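Local coordinates for protein Phenylalanine/tyrosine ammonia-lyase (Rhodosporidium toruloides, PDB 1Y2M) that catalyses the non-oxidative deamination of L-phenylalanine and L-tyrosine to trans-cinnamate and p-coumarate, working as a homotetramer, at residues Q131-L135 / L260-L266; Q138-L143 / L215-Y220; G227-V233 / L244-M250. The contacts are given in a common frame with arbitrary orientation. Numbering follows the deposited sequence.

Interaction 1 of 3, residues Q131-L135 / L260-L266; sequences QKALL and LGPKEGL
A glutamine side chain reaches from the middle of one helix to the first turn of another, so that a helix flank closes on a helix start in the mainly helical PAL/histidase fold. Residues 131-135 are regular helix; 260-263 form a loop, and Lys263, with phi/psi of 70°/-9°, takes the N-cap position of the helix that starts at Glu264. The closest CA atoms are those of Gln131 and Gly265, 5.0 Å apart. Buried Gln131 is folded back (chi1 and chi2 both m, chi3 -58°), which brings OE1 to within 2.9 Å of Gly265 N, its hydrogen-bond donor. The same OE1 accepts a bond from a water (2.7 Å) that in turn receives Leu266 N at 2.9 Å, so one carbonyl serves two amides of the opening turn, Gly265 directly and Leu266 through the water. NE2 turns back to Ala127 O. Gly265 leaves room for this approach: a CB placed there would lie only 2.5 Å from Gln131 OE1 and clash with it. Leucines in the mt rotamer flank the polar centre: Leu134 CD1 meets Leu266 CD2 at 4.1 Å, and Leu135 CD1 lies 4.4 Å from Leu260 CD1. Glu264 (mt) receives Gly261 N on OE1 at 2.9 Å and pairs through OE2 with Arg184. Leu266 also lies beside Asn270, a probable cinnamate-binding residue. Helix 125-138 thus covers the start of helix 264-269, while Leu135 packs on helix 215-225 and Leu134 on Tyr465 of the second subunit.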
loop_
_atom_site.group_PDB
_atom_site.type_symbol
_atom_site.label_atom_id
_atom_site.label_comp_id
_atom_site.label_asym_id
_atom_site.label_seq_id
_atom_site.Cartn_x
_atom_site.Cartn_y
_atom_site.Cartn_z
ATOM N N GLN B 131 -30.427 18.502 -21.126
ATOM C CA GLN B 131 -30.414 17.306 -20.291
ATOM C C GLN B 131 -29.829 16.164 -21.125
ATOM O O GLN B 131 -29.099 15.312 -20.621
ATOM C CB GLN B 131 -31.809 16.912 -19.763
ATOM C CG GLN B 131 -32.691 18.030 -19.169
ATOM C CD GLN B 131 -31.899 18.968 -18.294
ATOM O OE1 GLN B 131 -31.274 18.540 -17.310
ATOM N NE2 GLN B 131 -31.906 20.248 -18.642
ATOM N N LYS B 132 -30.196 16.129 -22.404
ATOM C CA LYS B 132 -29.688 15.098 -23.333
ATOM C C LYS B 132 -28.159 15.189 -23.504
ATOM O O LYS B 132 -27.469 14.152 -23.532
ATOM C CB LYS B 132 -30.401 15.187 -24.683
ATOM C CG LYS B 132 -31.873 14.633 -24.584
ATOM C CD LYS B 132 -32.657 14.773 -25.868
ATOM C CE LYS B 132 -34.083 14.256 -25.733
ATOM N NZ LYS B 132 -34.850 14.458 -27.015
ATOM N N ALA B 133 -27.629 16.391 -23.586
ATOM C CA ALA B 133 -26.137 16.536 -23.635
ATOM C C ALA B 133 -25.485 16.079 -22.345
ATOM O O ALA B 133 -24.375 15.563 -22.365
ATOM C CB ALA B 133 -25.711 17.962 -23.930
ATOM N N LEU B 134 -26.148 16.311 -21.208
ATOM C CA LEU B 134 -25.608 15.822 -19.950
ATOM C C LEU B 134 -25.499 14.303 -19.926
ATOM O O LEU B 134 -24.424 13.734 -19.577
ATOM C CB LEU B 134 -26.456 16.312 -18.776
ATOM C CG LEU B 134 -26.400 17.814 -18.555
ATOM C CD1 LEU B 134 -27.380 18.215 -17.406
ATOM C CD2 LEU B 134 -24.961 18.331 -18.253
ATOM N N LEU B 135 -26.573 13.627 -20.351
ATOM C CA LEU B 135 -26.570 12.146 -20.334
ATOM C C LEU B 135 -25.613 11.644 -21.383
ATOM O O LEU B 135 -24.920 10.671 -21.180
ATOM C CB LEU B 135 -27.965 11.545 -20.632
ATOM C CG LEU B 135 -29.067 11.777 -19.605
ATOM C CD1 LEU B 135 -30.264 10.895 -19.906
ATOM C CD2 LEU B 135 -28.575 11.581 -18.208
ATOM N N LEU B 260 -36.888 14.537 -19.379
ATOM C CA LEU B 260 -36.208 15.335 -18.366
ATOM C C LEU B 260 -36.278 16.810 -18.711
ATOM O O LEU B 260 -36.016 17.231 -19.852
ATOM C CB LEU B 260 -34.752 14.898 -18.193
ATOM C CG LEU B 260 -34.586 13.423 -17.804
ATOM C CD1 LEU B 260 -33.139 13.118 -17.494
ATOM C CD2 LEU B 260 -35.452 13.032 -16.622
ATOM N N GLY B 261 -36.655 17.592 -17.709
ATOM C CA GLY B 261 -36.758 19.027 -17.849
ATOM C C GLY B 261 -35.621 19.754 -17.178
ATOM O O GLY B 261 -34.605 19.142 -16.793
ATOM N N PRO B 262 -35.776 21.086 -17.022
ATOM C CA PRO B 262 -34.765 21.917 -16.400
ATOM C C PRO B 262 -34.369 21.383 -15.030
ATOM O O PRO B 262 -35.224 21.025 -14.220
ATOM C CB PRO B 262 -35.438 23.297 -16.284
ATOM C CG PRO B 262 -36.546 23.266 -17.232
ATOM C CD PRO B 262 -36.974 21.847 -17.413
ATOM N N LYS B 263 -33.063 21.295 -14.846
ATOM C CA LYS B 263 -32.399 20.858 -13.625
ATOM C C LYS B 263 -32.566 19.365 -13.333
ATOM O O LYS B 263 -31.876 18.815 -12.469
ATOM C CB LYS B 263 -32.817 21.759 -12.449
ATOM C CG LYS B 263 -32.356 21.336 -11.055
ATOM C CD LYS B 263 -30.846 21.498 -10.832
ATOM C CE LYS B 263 -30.328 20.421 -9.891
ATOM N NZ LYS B 263 -30.976 20.466 -8.572
ATOM N N GLU B 264 -33.418 18.666 -14.079
ATOM C CA GLU B 264 -33.601 17.237 -13.782
ATOM C C GLU B 264 -32.447 16.305 -14.167
ATOM O O GLU B 264 -32.173 15.317 -13.470
ATOM C CB GLU B 264 -34.928 16.738 -14.334
ATOM C CG GLU B 264 -36.077 17.495 -13.777
ATOM C CD GLU B 264 -37.442 16.910 -14.145
ATOM O OE1 GLU B 264 -37.606 16.370 -15.269
ATOM O OE2 GLU B 264 -38.361 17.016 -13.321
ATOM N N GLY B 265 -31.693 16.660 -15.202
ATOM C CA GLY B 265 -30.460 15.983 -15.491
ATOM C C GLY B 265 -29.491 16.034 -14.319
ATOM O O GLY B 265 -29.072 15.004 -13.820
ATOM N N LEU B 266 -29.156 17.239 -13.861
ATOM C CA LEU B 266 -28.220 17.363 -12.732
ATOM C C LEU B 266 -28.826 16.801 -11.469
ATOM O O LEU B 266 -28.125 16.186 -10.637
ATOM C CB LEU B 266 -27.807 18.809 -12.462
ATOM C CG LEU B 266 -26.930 19.452 -13.520
ATOM C CD1 LEU B 266 -26.629 20.867 -13.101
ATOM C CD2 LEU B 266 -25.684 18.621 -13.742
HETATM O O HOH W 1 -29.926 19.682 -15.321
#

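Interaction 2 of 3, residues Q138-L143 / L215-Y220; sequences QLCGVL and LSPLSY
This is a buried contact between the loop that follows helix 125-138 and the first turns of helix 215-225, in the mainly helical fold of the PAL/histidase family. The helix begins just after the Ala211-Gly213 segment that forms the 5-imidazolinone cofactor, and Leu215 touches Asn270, a probable cinnamate-binding residue. Leu139 (phi/psi -87°/66°) is the centre of an inverse gamma turn, with a weak Cys140 N to Gln138 O bond of 2.9 Å; beyond it the chain extends through Val142 and Leu143. Gln138 and Ser216 have the nearest CA atoms, 4.8 Å apart. Ser216, chi1 t, donates from OG to Gln138 O at 2.7 Å. Gln138 (mm) lays its side chain along the helix, OE1 3.4 Å from Leu215 CB and CB 3.1 Å from Ser219 OG, while that hydroxyl, chi1 m, bonds back to Leu215 O at 2.9 Å. Tyr220, chi1 -77° and chi2 -99°, carries its ring against the loop, and Leu143 CD1 reaches Tyr220 CE1 at 4.3 Å. The second subunit closes over the loop, with Leu139 on Thr690 and Leu143 N bonded to Ser696 OG of that subunit. The phenol oxygen Tyr220 OH accepts Gly141 N at 3.0 Å, and over one ring face Leu139 (mt) makes a CH-pi contact, its CD2 3.6 Å from the Tyr220 centroid and 5° off the normal.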
loop_
_atom_site.group_PDB
_atom_site.type_symbol
_atom_site.label_atom_id
_atom_site.label_comp_id
_atom_site.label_asym_id
_atom_site.label_seq_id
_atom_site.Cartn_x
_atom_site.Cartn_y
_atom_site.Cartn_z
ATOM N N GLN B 138 -22.033 11.178 -20.278
ATOM C CA GLN B 138 -21.892 10.340 -19.119
ATOM C C GLN B 138 -22.197 8.858 -19.368
ATOM O O GLN B 138 -21.790 8.015 -18.553
ATOM C CB GLN B 138 -22.733 10.880 -17.963
ATOM C CG GLN B 138 -22.179 12.186 -17.354
ATOM C CD GLN B 138 -20.854 11.972 -16.636
ATOM O OE1 GLN B 138 -20.524 10.858 -16.246
ATOM N NE2 GLN B 138 -20.041 13.056 -16.509
ATOM N N LEU B 139 -22.818 8.554 -20.512
ATOM C CA LEU B 139 -23.085 7.168 -20.898
ATOM C C LEU B 139 -21.850 6.649 -21.640
ATOM O O LEU B 139 -21.883 6.314 -22.811
ATOM C CB LEU B 139 -24.348 7.076 -21.744
ATOM C CG LEU B 139 -25.636 7.561 -21.076
ATOM C CD1 LEU B 139 -26.807 7.670 -22.116
ATOM C CD2 LEU B 139 -25.997 6.627 -19.899
ATOM N N CYS B 140 -20.760 6.558 -20.889
ATOM C CA CYS B 140 -19.461 6.349 -21.463
ATOM C C CYS B 140 -18.692 5.182 -20.899
ATOM O O CYS B 140 -17.477 5.061 -21.169
ATOM C CB CYS B 140 -18.631 7.597 -21.224
ATOM S SG CYS B 140 -18.299 8.061 -19.530
ATOM N N GLY B 141 -19.393 4.285 -20.194
ATOM C CA GLY B 141 -18.752 3.141 -19.539
ATOM C C GLY B 141 -18.858 1.905 -20.384
ATOM O O GLY B 141 -19.616 1.868 -21.354
ATOM N N VAL B 142 -18.137 0.870 -19.950
ATOM C CA VAL B 142 -18.010 -0.368 -20.696
ATOM C C VAL B 142 -18.918 -1.455 -20.124
ATOM O O VAL B 142 -18.962 -1.724 -18.925
ATOM C CB VAL B 142 -16.524 -0.813 -20.721
ATOM C CG1 VAL B 142 -16.379 -2.236 -21.205
ATOM C CG2 VAL B 142 -15.698 0.181 -21.469
ATOM N N LEU B 143 -19.647 -2.066 -21.057
ATOM C CA LEU B 143 -20.563 -3.171 -20.823
ATOM C C LEU B 143 -20.438 -4.143 -21.999
ATOM O O LEU B 143 -20.012 -3.736 -23.091
ATOM C CB LEU B 143 -21.981 -2.616 -20.770
ATOM C CG LEU B 143 -22.397 -1.847 -19.541
ATOM C CD1 LEU B 143 -23.720 -1.146 -19.825
ATOM C CD2 LEU B 143 -22.470 -2.765 -18.325
ATOM N N LEU B 215 -21.479 10.204 -11.175
ATOM C CA LEU B 215 -22.132 10.733 -12.371
ATOM C C LEU B 215 -22.498 9.678 -13.428
ATOM O O LEU B 215 -23.631 9.608 -13.884
ATOM C CB LEU B 215 -21.215 11.776 -13.013
ATOM C CG LEU B 215 -20.976 13.056 -12.229
ATOM C CD1 LEU B 215 -19.814 13.804 -12.852
ATOM C CD2 LEU B 215 -22.256 13.912 -12.169
ATOM N N SER B 216 -21.525 8.910 -13.833
ATOM C CA SER B 216 -21.763 7.991 -14.907
ATOM C C SER B 216 -22.832 6.961 -14.534
ATOM O O SER B 216 -23.839 6.853 -15.241
ATOM C CB SER B 216 -20.450 7.348 -15.383
ATOM O OG SER B 216 -20.741 6.539 -16.518
ATOM N N PRO B 217 -22.652 6.247 -13.409
ATOM C CA PRO B 217 -23.707 5.254 -13.112
ATOM C C PRO B 217 -25.098 5.850 -12.905
ATOM O O PRO B 217 -26.122 5.286 -13.352
ATOM C CB PRO B 217 -23.211 4.582 -11.837
ATOM C CG PRO B 217 -22.196 5.480 -11.253
ATOM C CD PRO B 217 -21.553 6.154 -12.434
ATOM N N LEU B 218 -25.169 6.998 -12.252
ATOM C CA LEU B 218 -26.457 7.655 -12.085
ATOM C C LEU B 218 -27.023 8.090 -13.454
ATOM O O LEU B 218 -28.248 8.123 -13.639
ATOM C CB LEU B 218 -26.343 8.868 -11.170
ATOM C CG LEU B 218 -26.146 8.495 -9.684
ATOM C CD1 LEU B 218 -25.898 9.683 -8.847
ATOM C CD2 LEU B 218 -27.355 7.823 -9.112
ATOM N N SER B 219 -26.157 8.444 -14.402
ATOM C CA SER B 219 -26.634 8.747 -15.768
ATOM C C SER B 219 -27.271 7.549 -16.435
ATOM O O SER B 219 -28.219 7.708 -17.163
ATOM C CB SER B 219 -25.514 9.316 -16.644
ATOM O OG SER B 219 -25.147 10.606 -16.112
ATOM N N TYR B 220 -26.738 6.355 -16.191
ATOM C CA TYR B 220 -27.371 5.149 -16.725
ATOM C C TYR B 220 -28.761 4.963 -16.133
ATOM O O TYR B 220 -29.690 4.588 -16.855
ATOM C CB TYR B 220 -26.509 3.897 -16.561
ATOM C CG TYR B 220 -25.383 3.826 -17.562
ATOM C CD1 TYR B 220 -25.505 3.067 -18.694
ATOM C CD2 TYR B 220 -24.212 4.532 -17.377
ATOM C CE1 TYR B 220 -24.518 3.056 -19.635
ATOM C CE2 TYR B 220 -23.185 4.497 -18.316
ATOM C CZ TYR B 220 -23.353 3.751 -19.436
ATOM O OH TYR B 220 -22.349 3.745 -20.396
#

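Interaction 3 of 3, residues G227-V233 / L244-M250; sequences GHPDSKV and LYAREAM
Val233, chi1 m, lies over the first turn of helix 246-252, with CG2 3.3 Å from Ala249 CB and CG1 4.0 Å from Ala246 CB. It belongs to the beta hairpin of strands 232-237 and 240-245, whose second strand runs directly into that helix. Val233 and Leu244 form an antiparallel hydrogen-bonded pair (CA-CA 5.5 Å), with Val233 N to Leu244 O at 2.8 Å and Leu244 N to Val233 O at 3.0 Å; their side chains share a sheet face. The neighbouring pair, Lys232 with Tyr245, is non-hydrogen-bonded, CA-CA 4.5 Å, and its side chains diverge. Tyr245 is the N-cap residue, and next to it Ala246 N donates to Ser231 O at 2.8 Å, continuing the pairing into the helix start. Before the strand, Gly227 (phi/psi 70°/33°) ends helix 215-225 in a Schellman motif, and a type I turn spans His228 to Ser231. A CB on Gly227 would stand 2.8 Å from Arg247 NE, and selenomethionine Met250 brings CE to 3.5 Å from Gly227 CA. A water accepts Arg247 N at 2.9 Å and donates to His228 O at 2.8 Å. At the partly exposed border, Lys232 NZ makes a weak bond to Tyr245 OH (2.8 Å), while Asp230 OD2 bonds Ser693 OG and Thr690 N of the second subunit. Arg247, extended with chi2 and chi3 both t, donates from NE to Gly227 O at 2.9 Å.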
loop_
_atom_site.group_PDB
_atom_site.type_symbol
_atom_site.label_atom_id
_atom_site.label_comp_id
_atom_site.label_asym_id
_atom_site.label_seq_id
_atom_site.Cartn_x
_atom_site.Cartn_y
_atom_site.Cartn_z
ATOM N N GLY B 227 -35.960 6.284 -21.117
ATOM C CA GLY B 227 -36.129 5.511 -22.336
ATOM C C GLY B 227 -35.107 5.828 -23.427
ATOM O O GLY B 227 -35.441 5.762 -24.610
ATOM N N HIS B 228 -33.876 6.169 -23.026
ATOM C CA HIS B 228 -32.779 6.338 -24.002
ATOM C C HIS B 228 -32.771 5.112 -24.917
ATOM O O HIS B 228 -32.922 4.001 -24.452
ATOM C CB HIS B 228 -31.436 6.428 -23.295
ATOM C CG HIS B 228 -30.309 6.862 -24.180
ATOM N ND1 HIS B 228 -29.743 6.039 -25.131
ATOM C CD2 HIS B 228 -29.592 8.012 -24.198
ATOM C CE1 HIS B 228 -28.747 6.680 -25.720
ATOM N NE2 HIS B 228 -28.634 7.876 -25.179
ATOM N N PRO B 229 -32.615 5.311 -26.230
ATOM C CA PRO B 229 -32.636 4.158 -27.152
ATOM C C PRO B 229 -31.597 3.059 -26.968
ATOM O O PRO B 229 -31.779 1.939 -27.474
ATOM C CB PRO B 229 -32.401 4.787 -28.523
ATOM C CG PRO B 229 -32.628 6.234 -28.364
ATOM C CD PRO B 229 -32.451 6.595 -26.927
ATOM N N ASP B 230 -30.510 3.375 -26.280
ATOM C CA ASP B 230 -29.397 2.435 -26.051
ATOM C C ASP B 230 -29.289 2.059 -24.594
ATOM O O ASP B 230 -28.274 1.530 -24.171
ATOM C CB ASP B 230 -28.069 3.073 -26.529
ATOM C CG ASP B 230 -26.955 2.076 -26.676
ATOM O OD1 ASP B 230 -27.232 0.878 -26.891
ATOM O OD2 ASP B 230 -25.780 2.481 -26.567
ATOM N N SER B 231 -30.327 2.311 -23.813
ATOM C CA SER B 231 -30.353 1.913 -22.410
ATOM C C SER B 231 -30.916 0.493 -22.231
ATOM O O SER B 231 -31.959 0.155 -22.797
ATOM C CB SER B 231 -31.157 2.943 -21.599
ATOM O OG SER B 231 -31.564 2.399 -20.371
ATOM N N LYS B 232 -30.195 -0.329 -21.459
ATOM C CA LYS B 232 -30.592 -1.723 -21.179
ATOM C C LYS B 232 -30.972 -1.887 -19.717
ATOM O O LYS B 232 -30.384 -1.264 -18.835
ATOM C CB LYS B 232 -29.473 -2.710 -21.562
ATOM C CG LYS B 232 -28.542 -2.255 -22.709
ATOM C CD LYS B 232 -28.992 -2.588 -24.086
ATOM C CE LYS B 232 -27.846 -2.247 -25.092
ATOM N NZ LYS B 232 -28.013 -2.913 -26.463
ATOM N N VAL B 233 -31.943 -2.765 -19.455
ATOM C CA VAL B 233 -32.391 -3.035 -18.097
ATOM C C VAL B 233 -32.599 -4.515 -17.914
ATOM O O VAL B 233 -32.808 -5.238 -18.873
ATOM C CB VAL B 233 -33.712 -2.258 -17.773
ATOM C CG1 VAL B 233 -33.493 -0.758 -17.956
ATOM C CG2 VAL B 233 -34.855 -2.789 -18.662
ATOM N N LEU B 244 -33.345 -6.269 -21.605
ATOM C CA LEU B 244 -34.102 -5.645 -22.649
ATOM C C LEU B 244 -33.775 -4.147 -22.760
ATOM O O LEU B 244 -33.232 -3.528 -21.837
ATOM C CB LEU B 244 -35.591 -5.764 -22.301
ATOM C CG LEU B 244 -36.184 -7.121 -21.993
ATOM C CD1 LEU B 244 -37.612 -6.986 -21.546
ATOM C CD2 LEU B 244 -36.086 -8.024 -23.216
ATOM N N TYR B 245 -34.090 -3.559 -23.891
ATOM C CA TYR B 245 -34.047 -2.117 -23.964
ATOM C C TYR B 245 -35.036 -1.545 -22.965
ATOM O O TYR B 245 -36.105 -2.136 -22.695
ATOM C CB TYR B 245 -34.312 -1.614 -25.370
ATOM C CG TYR B 245 -33.128 -1.868 -26.242
ATOM C CD1 TYR B 245 -32.018 -1.014 -26.209
ATOM C CD2 TYR B 245 -33.092 -2.984 -27.084
ATOM C CE1 TYR B 245 -30.867 -1.302 -27.002
ATOM C CE2 TYR B 245 -31.981 -3.264 -27.870
ATOM C CZ TYR B 245 -30.888 -2.420 -27.846
ATOM O OH TYR B 245 -29.782 -2.693 -28.654
ATOM N N ALA B 246 -34.685 -0.386 -22.405
ATOM C CA ALA B 246 -35.514 0.228 -21.359
ATOM C C ALA B 246 -36.950 0.411 -21.824
ATOM O O ALA B 246 -37.868 0.108 -21.067
ATOM C CB ALA B 246 -34.965 1.534 -20.909
ATOM N N ARG B 247 -37.153 0.909 -23.046
ATOM C CA ARG B 247 -38.550 1.079 -23.539
ATOM C C ARG B 247 -39.338 -0.214 -23.662
ATOM O O ARG B 247 -40.502 -0.257 -23.328
ATOM C CB ARG B 247 -38.567 1.853 -24.854
ATOM C CG ARG B 247 -38.251 3.313 -24.627
ATOM C CD ARG B 247 -38.338 4.077 -25.888
ATOM N NE ARG B 247 -38.113 5.483 -25.603
ATOM C CZ ARG B 247 -39.053 6.407 -25.468
ATOM N NH1 ARG B 247 -40.343 6.149 -25.686
ATOM N NH2 ARG B 247 -38.693 7.641 -25.181
ATOM N N GLU B 248 -38.694 -1.292 -24.094
ATOM C CA GLU B 248 -39.341 -2.607 -24.118
ATOM C C GLU B 248 -39.772 -3.026 -22.713
ATOM O O GLU B 248 -40.920 -3.483 -22.517
ATOM C CB GLU B 248 -38.412 -3.663 -24.694
ATOM C CG GLU B 248 -38.029 -3.401 -26.104
ATOM C CD GLU B 248 -36.928 -4.334 -26.621
ATOM O OE1 GLU B 248 -36.084 -4.891 -25.854
ATOM O OE2 GLU B 248 -36.868 -4.453 -27.862
ATOM N N ALA B 249 -38.886 -2.878 -21.742
ATOM C CA ALA B 249 -39.222 -3.291 -20.386
ATOM C C ALA B 249 -40.374 -2.455 -19.856
ATOM O O ALA B 249 -41.316 -2.973 -19.255
ATOM C CB ALA B 249 -38.004 -3.183 -19.451
HETATM N N MSE B 250 -40.330 -1.151 -20.090
HETATM C CA MSE B 250 -41.368 -0.280 -19.590
HETATM C C MSE B 250 -42.719 -0.622 -20.185
HETATM O O MSE B 250 -43.753 -0.552 -19.502
HETATM C CB MSE B 250 -41.024 1.166 -19.850
HETATM C CG MSE B 250 -39.954 1.614 -18.864
HETATM SE SE MSE B 250 -39.607 3.532 -18.893
HETATM C CE MSE B 250 -38.435 3.486 -20.572
HETATM O O HOH W 2 -35.007 2.074 -24.671
#

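Helix 215-225 lies at the centre of the three contacts: its first turns form half of interaction 2, Leu135 of interaction 1 packs on it, and interaction 3 begins where it ends. Interaction 2 is the most buried, and interactions 1 and 3 are partly buried; interactions 1 and 2 both border Asn270, a probable cinnamate-binding residue, whereas interaction 3 lies away from the annotated residues. Their chemistry differs. In interaction 1 a glutamine bonds a helix start, interaction 2 relies on hydroxyls and an aromatic face, and interaction 3 on strand pairing plus an arginine. Leu135 CD2 approaches Ser219 O at 4.0 Å, Leu139 CD1 approaches His228 CD2 at 3.5 Å, and all three contacts meet the second subunit.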